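433aa long hypothetical phosphoribosylglycinamide formyl transferase (Pyrococcus horikoshii, PDB 2DWC) is an ATP-grasp family protein of undemonstrated function, with a Rossmann-like N-terminal domain and a bound adenosine-5'-diphosphate in its ATP-grasp domain. Local coordinates at residues A47-A52 against G66-K71; V211-V216 against T227-P232; E253-E258 against D285-N290; S353-R358 against K378-V383. One frame throughout, in Å; residues are numbered along the deposited sequence.

Contact 1. Residues A47-A52 against G66-K71; sequences AVDRYA and GNMMDK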
# COMPACT_ATOMS: atom_id res chain seq x y z
N ALA B 47 -10.85 -8.65 -11.49
CA ALA B 47 -11.87 -7.90 -10.75
C ALA B 47 -13.17 -7.84 -11.53
O ALA B 47 -13.16 -7.48 -12.70
CB ALA B 47 -11.33 -6.45 -10.53
N VAL B 48 -14.26 -8.13 -10.85
CA VAL B 48 -15.59 -8.14 -11.48
C VAL B 48 -16.52 -7.15 -10.79
O VAL B 48 -16.50 -6.99 -9.56
CB VAL B 48 -16.22 -9.57 -11.33
CG1 VAL B 48 -17.58 -9.69 -12.10
CG2 VAL B 48 -15.21 -10.62 -11.85
N ASP B 49 -17.34 -6.47 -11.59
CA ASP B 49 -18.37 -5.63 -11.00
C ASP B 49 -19.41 -5.28 -12.08
O ASP B 49 -19.29 -5.75 -13.21
CB ASP B 49 -17.80 -4.35 -10.34
CG ASP B 49 -18.64 -3.90 -9.14
OD1 ASP B 49 -19.90 -3.87 -9.23
OD2 ASP B 49 -18.04 -3.50 -8.11
N ARG B 50 -20.42 -4.50 -11.71
CA ARG B 50 -21.48 -4.17 -12.66
C ARG B 50 -21.20 -2.96 -13.51
O ARG B 50 -22.01 -2.62 -14.41
CB ARG B 50 -22.83 -3.97 -11.92
CG ARG B 50 -22.77 -2.83 -10.95
CD ARG B 50 -24.04 -2.77 -10.07
NE ARG B 50 -25.25 -2.68 -10.87
CZ ARG B 50 -25.59 -1.62 -11.60
NH1 ARG B 50 -24.79 -0.55 -11.66
NH2 ARG B 50 -26.75 -1.61 -12.25
N TYR B 51 -20.07 -2.29 -13.25
CA TYR B 51 -19.72 -1.12 -14.07
C TYR B 51 -18.25 -1.19 -14.35
O TYR B 51 -17.53 -1.89 -13.65
CB TYR B 51 -20.09 0.18 -13.35
CG TYR B 51 -19.33 0.48 -12.08
CD1 TYR B 51 -18.29 1.42 -12.07
CD2 TYR B 51 -19.67 -0.16 -10.88
CE1 TYR B 51 -17.61 1.74 -10.89
CE2 TYR B 51 -18.99 0.15 -9.68
CZ TYR B 51 -17.97 1.10 -9.71
OH TYR B 51 -17.30 1.40 -8.54
N ALA B 52 -17.80 -0.46 -15.38
CA ALA B 52 -16.39 -0.52 -15.75
C ALA B 52 -15.53 0.48 -14.98
O ALA B 52 -16.05 1.47 -14.44
CB ALA B 52 -16.22 -0.25 -17.33
N GLY B 66 -20.44 -7.07 -15.54
CA GLY B 66 -21.70 -7.74 -15.80
C GLY B 66 -22.55 -7.73 -14.55
O GLY B 66 -22.12 -7.22 -13.51
N ASN B 67 -23.75 -8.29 -14.69
CA ASN B 67 -24.75 -8.37 -13.63
C ASN B 67 -24.34 -9.54 -12.70
O ASN B 67 -24.43 -10.72 -13.07
CB ASN B 67 -26.09 -8.64 -14.29
CG ASN B 67 -27.20 -8.90 -13.29
OD1 ASN B 67 -27.05 -8.67 -12.08
ND2 ASN B 67 -28.33 -9.40 -13.79
N MET B 68 -23.88 -9.17 -11.51
CA MET B 68 -23.38 -10.19 -10.61
C MET B 68 -24.52 -10.98 -9.94
O MET B 68 -24.26 -11.93 -9.19
CB MET B 68 -22.31 -9.56 -9.67
CG MET B 68 -20.89 -9.05 -10.43
SD MET B 68 -19.87 -8.73 -9.03
CE MET B 68 -20.72 -7.37 -8.24
N MET B 69 -25.78 -10.65 -10.28
CA MET B 69 -26.90 -11.44 -9.82
C MET B 69 -27.23 -12.49 -10.89
O MET B 69 -28.13 -13.35 -10.72
CB MET B 69 -28.13 -10.55 -9.53
CG MET B 69 -27.94 -9.65 -8.32
SD MET B 69 -27.63 -10.65 -6.82
CE MET B 69 -29.13 -11.62 -6.74
N ASP B 70 -26.49 -12.48 -12.01
CA ASP B 70 -26.71 -13.45 -13.09
C ASP B 70 -25.75 -14.61 -12.96
O ASP B 70 -24.53 -14.46 -13.19
CB ASP B 70 -26.52 -12.75 -14.45
CG ASP B 70 -26.60 -13.72 -15.65
OD1 ASP B 70 -26.48 -13.26 -16.80
OD2 ASP B 70 -26.76 -14.93 -15.46
N LYS B 71 -26.27 -15.77 -12.55
CA LYS B 71 -25.42 -16.95 -12.35
C LYS B 71 -24.59 -17.36 -13.58
O LYS B 71 -23.46 -17.81 -13.45
CB LYS B 71 -26.29 -18.13 -11.92
CG LYS B 71 -25.54 -19.40 -11.84
CD LYS B 71 -26.41 -20.45 -11.10
CE LYS B 71 -27.55 -20.95 -11.98
NZ LYS B 71 -28.42 -21.97 -11.24
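M68 lies against V48 and D49 at the end of strand 44-49 and supplies the apolar part of this contact. V48 holds CG1 anti to its backbone N (chi1 -174°), and this methyl meets M68 CG at 3.8 Å, with SD hardly farther away. A bend at chi3 (-64°) then carries M68 CE past the valine to the aspartate, where it lies 3.7 Å from D49 OD1. F73 of helix 71-81 touches both M68 and V48, with L74 and I90 also on M68.

The polar part is mostly backbone. G66 N donates to D49 O at 2.9 Å, with 160° at the hydrogen. A CA-H...O contact runs beside it, from R50 CA to G66 O at 3.2 Å. The D49 carboxylate is fixed at both oxygens: OD1 receives R50 N at 2.6 Å through its anti lone pair, while OD2 is bonded by the backbone N of S27 in the glycine-rich turn after strand 21-25.

Turns shape the other segment. M69 N reaches N67 OD1 at 3.0 Å from above its carbonyl plane, making an Asx turn, and D70 N bonds N67 O at 2.9 Å to close a type I beta turn. D70 then stands as N-cap of helix 71-81. Together the two segments form the C-terminal rim of neighbouring parallel strands, 44-49 and 62-65, joined by a beta-alpha-beta crossover through helix 55-59, as in the Rossmann-like preATP-grasp fold.

Contact 2. Residues V211-V216 against T227-P232; sequences VTELAV and TTFPKP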
# COMPACT_ATOMS: atom_id res chain seq x y z
N VAL B 211 -18.71 -1.68 18.00
CA VAL B 211 -17.36 -2.08 17.60
C VAL B 211 -17.41 -3.17 16.54
O VAL B 211 -18.36 -3.94 16.44
CB VAL B 211 -16.54 -2.63 18.78
CG1 VAL B 211 -16.34 -1.54 19.86
CG2 VAL B 211 -17.26 -3.82 19.36
N THR B 212 -16.37 -3.20 15.71
CA THR B 212 -16.27 -4.24 14.69
C THR B 212 -15.05 -5.04 15.11
O THR B 212 -13.97 -4.44 15.29
CB THR B 212 -15.92 -3.66 13.30
OG1 THR B 212 -16.93 -2.74 12.87
CG2 THR B 212 -15.84 -4.80 12.29
N GLU B 213 -15.22 -6.34 15.37
CA GLU B 213 -14.06 -7.16 15.68
C GLU B 213 -13.69 -7.89 14.38
O GLU B 213 -14.48 -8.70 13.85
CB GLU B 213 -14.38 -8.19 16.78
CG GLU B 213 -13.19 -9.09 17.10
CD GLU B 213 -11.91 -8.32 17.43
OE1 GLU B 213 -12.02 -7.27 18.09
OE2 GLU B 213 -10.79 -8.77 17.04
N LEU B 214 -12.47 -7.61 13.89
CA LEU B 214 -12.01 -8.18 12.61
C LEU B 214 -11.32 -9.51 12.76
O LEU B 214 -10.15 -9.67 12.39
CB LEU B 214 -11.08 -7.15 11.95
CG LEU B 214 -11.80 -5.84 11.59
CD1 LEU B 214 -10.75 -4.73 11.30
CD2 LEU B 214 -12.75 -6.07 10.38
N ALA B 215 -12.04 -10.49 13.33
CA ALA B 215 -11.47 -11.83 13.54
C ALA B 215 -11.07 -12.48 12.20
O ALA B 215 -11.82 -12.42 11.22
CB ALA B 215 -12.50 -12.72 14.24
N VAL B 216 -9.89 -13.05 12.14
CA VAL B 216 -9.48 -13.72 10.90
C VAL B 216 -9.14 -15.18 11.13
O VAL B 216 -8.33 -15.52 12.01
CB VAL B 216 -8.26 -12.95 10.21
CG1 VAL B 216 -7.04 -12.84 11.15
CG2 VAL B 216 -7.82 -13.68 8.93
N THR B 227 -7.80 -18.77 14.81
CA THR B 227 -8.48 -17.50 14.63
C THR B 227 -7.67 -16.44 15.40
O THR B 227 -7.33 -16.63 16.58
CB THR B 227 -9.92 -17.58 15.20
OG1 THR B 227 -10.56 -18.75 14.66
CG2 THR B 227 -10.72 -16.30 14.84
N THR B 228 -7.39 -15.31 14.74
CA THR B 228 -6.58 -14.25 15.32
C THR B 228 -7.39 -12.99 15.43
O THR B 228 -8.21 -12.67 14.56
CB THR B 228 -5.29 -14.07 14.46
OG1 THR B 228 -4.59 -15.29 14.50
CG2 THR B 228 -4.39 -12.94 14.98
N PHE B 229 -7.17 -12.27 16.53
CA PHE B 229 -7.97 -11.11 16.84
C PHE B 229 -7.31 -9.77 16.92
O PHE B 229 -6.50 -9.51 17.86
CB PHE B 229 -8.68 -11.34 18.19
CG PHE B 229 -9.60 -12.53 18.18
CD1 PHE B 229 -9.11 -13.82 18.44
CD2 PHE B 229 -10.93 -12.37 17.83
CE1 PHE B 229 -9.95 -14.92 18.35
CE2 PHE B 229 -11.78 -13.47 17.73
CZ PHE B 229 -11.29 -14.75 18.00
N PRO B 230 -7.62 -8.87 15.97
CA PRO B 230 -7.05 -7.51 16.00
C PRO B 230 -7.75 -6.76 17.15
O PRO B 230 -8.79 -7.21 17.68
CB PRO B 230 -7.48 -6.88 14.66
CG PRO B 230 -7.63 -8.08 13.74
CD PRO B 230 -8.26 -9.16 14.66
N LYS B 231 -7.24 -5.58 17.50
CA LYS B 231 -7.93 -4.80 18.52
C LYS B 231 -9.30 -4.37 17.97
O LYS B 231 -9.46 -4.12 16.77
CB LYS B 231 -7.10 -3.55 18.86
CG LYS B 231 -5.89 -3.85 19.69
CD LYS B 231 -6.38 -4.01 21.15
CE LYS B 231 -5.26 -4.15 22.13
NZ LYS B 231 -5.84 -4.10 23.52
N PRO B 232 -10.33 -4.29 18.83
CA PRO B 232 -11.67 -3.88 18.38
C PRO B 232 -11.62 -2.50 17.68
O PRO B 232 -10.83 -1.62 18.06
CB PRO B 232 -12.48 -3.82 19.70
CG PRO B 232 -11.82 -4.83 20.56
CD PRO B 232 -10.32 -4.65 20.26
O HOH W 1 -11.18 -5.38 14.96
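The F229 ring has E213 OE2 at its edge, near the ring plane and 3.7 Å from CD2, while A215 CB approaches CE2 obliquely at 3.6 Å. The carboxylate is turned 42° from the ring, and the two side chains cross at about a right angle. A bend at chi2 (53°) brings E213 CD close to P230 O, and from there OE2 lies 2.6 Å from that oxygen, while OE1 sits 3.4 Å from P232 CA. V259, Y260 and A263 of helix 253-270 pack on the same glutamate, so its carboxylate is buried between helix and sheet.

P230 CD comes 3.0 Å from L214 O, and its CG meets L214 CB at 4.0 Å. Here the chains are not directly paired: L214 is the centre of an inverse gamma turn, and a water takes over the bridging. It donates to T212 O and K231 O and accepts from L214 N.

Regular pairing returns at V216 and T228, an antiparallel hydrogen-bonded pair. V216 N donates to T228 O at 3.0 Å, and T228 N returns a bond to V216 O at 2.9 Å. Both side chains leave the same face of the sheet, V216 CG1 alongside T228 CB, while T228 OG1 is bonded by H218 and R335. The arrangement is a beta hairpin, strands 209-219 and 225-238, interrupted by a turn and a bridging water within the ATP-grasp domain.

Contact 3. Residues E253-E258 against D285-N290; sequences EKAERE and DKVWAN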
# COMPACT_ATOMS: atom_id res chain seq x y z
N GLU B 253 -11.06 -3.52 29.52
CA GLU B 253 -10.32 -4.73 29.25
C GLU B 253 -11.28 -5.92 29.37
O GLU B 253 -11.15 -6.90 28.63
CB GLU B 253 -9.17 -4.85 30.24
CG GLU B 253 -7.99 -5.55 29.63
CD GLU B 253 -6.71 -5.29 30.39
OE1 GLU B 253 -6.40 -4.10 30.65
OE2 GLU B 253 -6.00 -6.27 30.71
N LYS B 254 -12.24 -5.83 30.28
CA LYS B 254 -13.22 -6.92 30.41
C LYS B 254 -14.10 -7.00 29.15
O LYS B 254 -14.34 -8.08 28.62
CB LYS B 254 -14.14 -6.72 31.62
CG LYS B 254 -13.47 -7.08 32.92
CD LYS B 254 -14.47 -7.25 34.06
CE LYS B 254 -13.72 -7.57 35.36
NZ LYS B 254 -14.64 -7.94 36.48
N ALA B 255 -14.57 -5.85 28.69
CA ALA B 255 -15.40 -5.82 27.49
C ALA B 255 -14.58 -6.34 26.31
O ALA B 255 -15.09 -7.08 25.46
CB ALA B 255 -15.89 -4.40 27.22
N GLU B 256 -13.31 -5.93 26.25
CA GLU B 256 -12.45 -6.35 25.15
C GLU B 256 -12.33 -7.87 25.09
O GLU B 256 -12.43 -8.47 24.02
CB GLU B 256 -11.05 -5.73 25.29
CG GLU B 256 -10.09 -6.13 24.19
CD GLU B 256 -8.72 -5.56 24.40
OE1 GLU B 256 -8.57 -4.76 25.34
OE2 GLU B 256 -7.80 -5.93 23.65
N ARG B 257 -12.14 -8.51 26.23
CA ARG B 257 -12.04 -9.96 26.21
C ARG B 257 -13.38 -10.61 25.85
O ARG B 257 -13.41 -11.70 25.26
CB ARG B 257 -11.54 -10.50 27.56
CG ARG B 257 -10.20 -9.91 27.98
CD ARG B 257 -9.53 -10.71 29.11
NE ARG B 257 -8.89 -11.91 28.58
CZ ARG B 257 -9.38 -13.15 28.67
NH1 ARG B 257 -10.53 -13.38 29.29
NH2 ARG B 257 -8.72 -14.15 28.10
N GLU B 258 -14.48 -9.99 26.23
CA GLU B 258 -15.80 -10.54 25.90
C GLU B 258 -16.02 -10.39 24.38
O GLU B 258 -16.65 -11.24 23.73
CB GLU B 258 -16.87 -9.78 26.67
CG GLU B 258 -18.29 -10.22 26.42
CD GLU B 258 -18.63 -11.59 27.06
OE1 GLU B 258 -19.83 -11.93 27.05
OE2 GLU B 258 -17.72 -12.30 27.55
N ASP B 285 -18.99 -3.22 30.70
CA ASP B 285 -18.37 -4.52 30.47
C ASP B 285 -19.33 -5.44 29.70
O ASP B 285 -18.95 -6.57 29.36
CB ASP B 285 -18.01 -5.21 31.80
CG ASP B 285 -16.83 -4.55 32.53
OD1 ASP B 285 -16.44 -5.08 33.60
OD2 ASP B 285 -16.28 -3.53 32.06
N LYS B 286 -20.56 -4.99 29.48
CA LYS B 286 -21.55 -5.80 28.77
C LYS B 286 -21.43 -5.68 27.24
O LYS B 286 -21.34 -4.56 26.70
CB LYS B 286 -22.98 -5.45 29.19
CG LYS B 286 -23.97 -6.46 28.61
CD LYS B 286 -25.23 -6.66 29.44
CE LYS B 286 -25.83 -8.05 29.16
NZ LYS B 286 -25.52 -8.54 27.77
N VAL B 287 -21.48 -6.82 26.55
CA VAL B 287 -21.36 -6.83 25.08
C VAL B 287 -22.51 -7.63 24.45
O VAL B 287 -22.89 -8.69 24.95
CB VAL B 287 -19.99 -7.45 24.68
CG1 VAL B 287 -19.78 -7.40 23.15
CG2 VAL B 287 -18.87 -6.70 25.39
N TRP B 288 -23.07 -7.09 23.37
CA TRP B 288 -24.15 -7.78 22.64
C TRP B 288 -23.70 -7.97 21.20
O TRP B 288 -23.16 -7.03 20.62
CB TRP B 288 -25.41 -6.92 22.60
CG TRP B 288 -26.10 -6.69 23.92
CD1 TRP B 288 -27.18 -7.39 24.41
CD2 TRP B 288 -25.84 -5.64 24.87
NE1 TRP B 288 -27.61 -6.83 25.59
CE2 TRP B 288 -26.81 -5.76 25.90
CE3 TRP B 288 -24.88 -4.61 24.94
CZ2 TRP B 288 -26.85 -4.88 27.00
CZ3 TRP B 288 -24.93 -3.73 26.04
CH2 TRP B 288 -25.90 -3.87 27.05
N ALA B 289 -23.94 -9.15 20.61
CA ALA B 289 -23.60 -9.39 19.21
C ALA B 289 -24.72 -8.84 18.38
O ALA B 289 -25.89 -9.09 18.67
CB ALA B 289 -23.44 -10.89 18.90
N ASN B 290 -24.38 -8.10 17.32
CA ASN B 290 -25.41 -7.50 16.51
C ASN B 290 -25.53 -8.26 15.20
O ASN B 290 -26.55 -8.88 14.94
CB ASN B 290 -25.08 -6.02 16.28
CG ASN B 290 -26.00 -5.36 15.27
OD1 ASN B 290 -27.15 -5.76 15.11
ND2 ASN B 290 -25.50 -4.32 14.61
O HOH W 2 -21.61 -10.00 27.07
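K254 lays its aliphatic chain across the carboxylate of D285: CD comes 3.0 Å from OD1, and CB lies 3.4 Å from the same oxygen. The two side chains cross obliquely. Extended beyond CG, the lysine runs on past the acid, leaving NZ 4.4 Å from D285 OD1, farther than a salt bridge. The other carboxylate oxygen, OD2, is hydrogen-bonded to S252 OG, which also receives A255 N at the start of the helix.

Deeper in, A255 CB rests 4.2 Å from V287 CG2. This is helix-on-sheet packing of the ATP-grasp domain: helix 253-270 lies over the strand pair 274-283 and 286-293, where V282 packs on A255, and M280, V259 and I262 pack on V287. Farther along the strand, N290 touches the bound adenosine-5'-diphosphate.

The side chains of E258 and V287 run antiparallel alongside one another, E258 CG 3.7 Å from V287 CB. With CG anti to the backbone N (chi1 179°), the glutamate keeps its methylene on the valine, and its carboxylate is divided between two partners. OE2 makes a salt bridge to R261, while OE1 accepts from a water at 2.6 Å that also donates to V287 O at 2.8 Å.

Contact 4. Residues S353-R358 against K378-V383; sequences SGYSPR and KPEAYV. With SO4 (sulfate ion), chain F.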
# COMPACT_ATOMS: atom_id res chain seq x y z
N SER B 353 -24.12 14.49 -7.72
CA SER B 353 -23.93 13.37 -8.62
C SER B 353 -23.23 13.88 -9.88
O SER B 353 -23.08 15.11 -10.08
CB SER B 353 -25.28 12.76 -8.99
OG SER B 353 -25.99 13.64 -9.85
N GLY B 354 -22.79 12.94 -10.72
CA GLY B 354 -22.16 13.30 -11.96
C GLY B 354 -20.88 12.56 -12.25
O GLY B 354 -20.29 11.90 -11.39
N TYR B 355 -20.43 12.68 -13.49
CA TYR B 355 -19.20 12.03 -13.92
C TYR B 355 -17.96 12.85 -13.65
O TYR B 355 -18.04 14.07 -13.43
CB TYR B 355 -19.31 11.76 -15.42
CG TYR B 355 -18.87 10.40 -15.83
CD1 TYR B 355 -17.57 10.18 -16.29
CD2 TYR B 355 -19.74 9.32 -15.72
CE1 TYR B 355 -17.16 8.90 -16.63
CE2 TYR B 355 -19.33 8.02 -16.05
CZ TYR B 355 -18.04 7.82 -16.50
OH TYR B 355 -17.61 6.57 -16.87
N SER B 356 -16.81 12.16 -13.65
CA SER B 356 -15.48 12.81 -13.49
C SER B 356 -15.34 13.64 -12.21
O SER B 356 -15.09 14.85 -12.27
CB SER B 356 -15.20 13.72 -14.72
OG SER B 356 -15.46 13.01 -15.95
N PRO B 357 -15.46 12.99 -11.05
CA PRO B 357 -15.34 13.77 -9.80
C PRO B 357 -13.99 14.46 -9.64
O PRO B 357 -12.95 14.00 -10.21
CB PRO B 357 -15.55 12.72 -8.70
CG PRO B 357 -16.40 11.61 -9.42
CD PRO B 357 -15.73 11.56 -10.79
N ARG B 358 -13.97 15.58 -8.91
CA ARG B 358 -12.70 16.25 -8.67
C ARG B 358 -12.78 16.74 -7.21
O ARG B 358 -13.89 16.98 -6.66
CB ARG B 358 -12.40 17.40 -9.67
CG ARG B 358 -13.45 18.33 -10.02
CD ARG B 358 -12.81 19.33 -11.02
NE ARG B 358 -12.78 18.83 -12.39
CZ ARG B 358 -11.98 19.29 -13.36
NH1 ARG B 358 -11.11 20.28 -13.11
NH2 ARG B 358 -12.06 18.81 -14.59
N LYS B 378 -13.52 6.27 -8.25
CA LYS B 378 -14.84 5.97 -8.83
C LYS B 378 -15.09 7.00 -9.93
O LYS B 378 -15.03 8.18 -9.69
CB LYS B 378 -15.94 6.03 -7.76
CG LYS B 378 -15.75 4.89 -6.76
CD LYS B 378 -16.78 4.96 -5.62
CE LYS B 378 -16.43 3.83 -4.62
NZ LYS B 378 -17.49 3.71 -3.53
N PRO B 379 -15.45 6.53 -11.13
CA PRO B 379 -15.66 7.46 -12.25
C PRO B 379 -16.88 8.32 -12.21
O PRO B 379 -16.95 9.32 -12.95
CB PRO B 379 -15.64 6.55 -13.51
CG PRO B 379 -15.79 5.16 -13.00
CD PRO B 379 -15.56 5.12 -11.50
N GLU B 380 -17.83 7.96 -11.38
CA GLU B 380 -19.05 8.76 -11.29
C GLU B 380 -19.49 8.87 -9.85
O GLU B 380 -19.30 7.94 -9.06
CB GLU B 380 -20.16 8.07 -12.11
CG GLU B 380 -21.53 8.68 -11.83
CD GLU B 380 -22.60 8.30 -12.84
OE1 GLU B 380 -23.73 8.82 -12.73
OE2 GLU B 380 -22.32 7.50 -13.74
N ALA B 381 -20.11 9.98 -9.51
CA ALA B 381 -20.60 10.16 -8.15
C ALA B 381 -22.12 10.16 -8.12
O ALA B 381 -22.78 10.50 -9.10
CB ALA B 381 -20.12 11.49 -7.60
N TYR B 382 -22.66 9.70 -7.01
CA TYR B 382 -24.12 9.83 -6.84
C TYR B 382 -24.24 10.38 -5.41
O TYR B 382 -23.31 10.24 -4.59
CB TYR B 382 -24.86 8.50 -7.07
CG TYR B 382 -24.52 7.39 -6.13
CD1 TYR B 382 -24.84 7.47 -4.77
CD2 TYR B 382 -23.88 6.23 -6.58
CE1 TYR B 382 -24.53 6.44 -3.89
CE2 TYR B 382 -23.58 5.18 -5.70
CZ TYR B 382 -23.90 5.30 -4.35
OH TYR B 382 -23.58 4.30 -3.45
N VAL B 383 -25.36 11.03 -5.09
CA VAL B 383 -25.50 11.60 -3.75
C VAL B 383 -25.37 10.51 -2.70
O VAL B 383 -26.07 9.50 -2.75
CB VAL B 383 -26.85 12.34 -3.58
CG1 VAL B 383 -27.01 12.80 -2.11
CG2 VAL B 383 -26.88 13.56 -4.51
S SO4 F . -20.82 1.97 -4.66
O1 SO4 F . -22.18 2.61 -4.64
O2 SO4 F . -20.74 0.96 -3.55
O3 SO4 F . -20.62 1.30 -5.99
O4 SO4 F . -19.78 3.04 -4.48
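Y355 and E380 face each other as the non-hydrogen-bonded pair of a short two-stranded antiparallel sheet, strands 354-355 and 380-381. Y355 CB already lies near P379 O (4.2 Å), and the ring then covers that carbonyl, P379 O sitting 3.5 Å from the ring plane, over its centre, with CG, CD1 and CE1 all close to it. Along the CD2-CE2 edge the ring meets E380, whose OE2 stands near the ring plane, 3.7 Å from CD2. At the tip, OH meets P379 CB. T16 of the second subunit packs on Y355 and P379, placing this two-stranded sheet at the subunit interface.

The same P379 O also accepts a hydrogen bond from S356 N at 2.9 Å. Two further bonds join G354 and A381: G354 N donates to A381 O at 2.9 Å, and A381 N reaches G354 O at 2.7 Å, almost straight at 174°. The backbone of G354 (phi 133°) is one in which a CB would press on the preceding carbonyl oxygen. P357 CG packs on A381 CB, on the face of the sheet that A381 occupies, and L387 touches both residues.

Beyond the sheet, K378 and Y382 hold a sulfate ion, probably from the crystallisation liquor, together with R385. K378 NZ, also salt-bridged to E29, donates to sulfate O4 at 2.6 Å, and Y382 OH donates to sulfate O1 at a very short 2.5 Å.

How the contacts relate
Along the chain the four contacts come in series, one closing before the next opens. Contacts 2 and 3 lie in the ATP-grasp domain, their centres about 12 Å apart, and reach the same mixed sheet; the K231-E256 salt bridge ties the hairpin to helix 253-270. Contact 1 belongs to the preATP-grasp domain and contact 4 to the C-terminal PurT region. Though far apart in sequence and with centres about 20 Å apart, these two touch where Y51 and A52 pack on P379, so the N- and C-terminal parts meet directly. Both lie across the chain's centre from contact 2, with centres about 30 Å and about 33 Å from it.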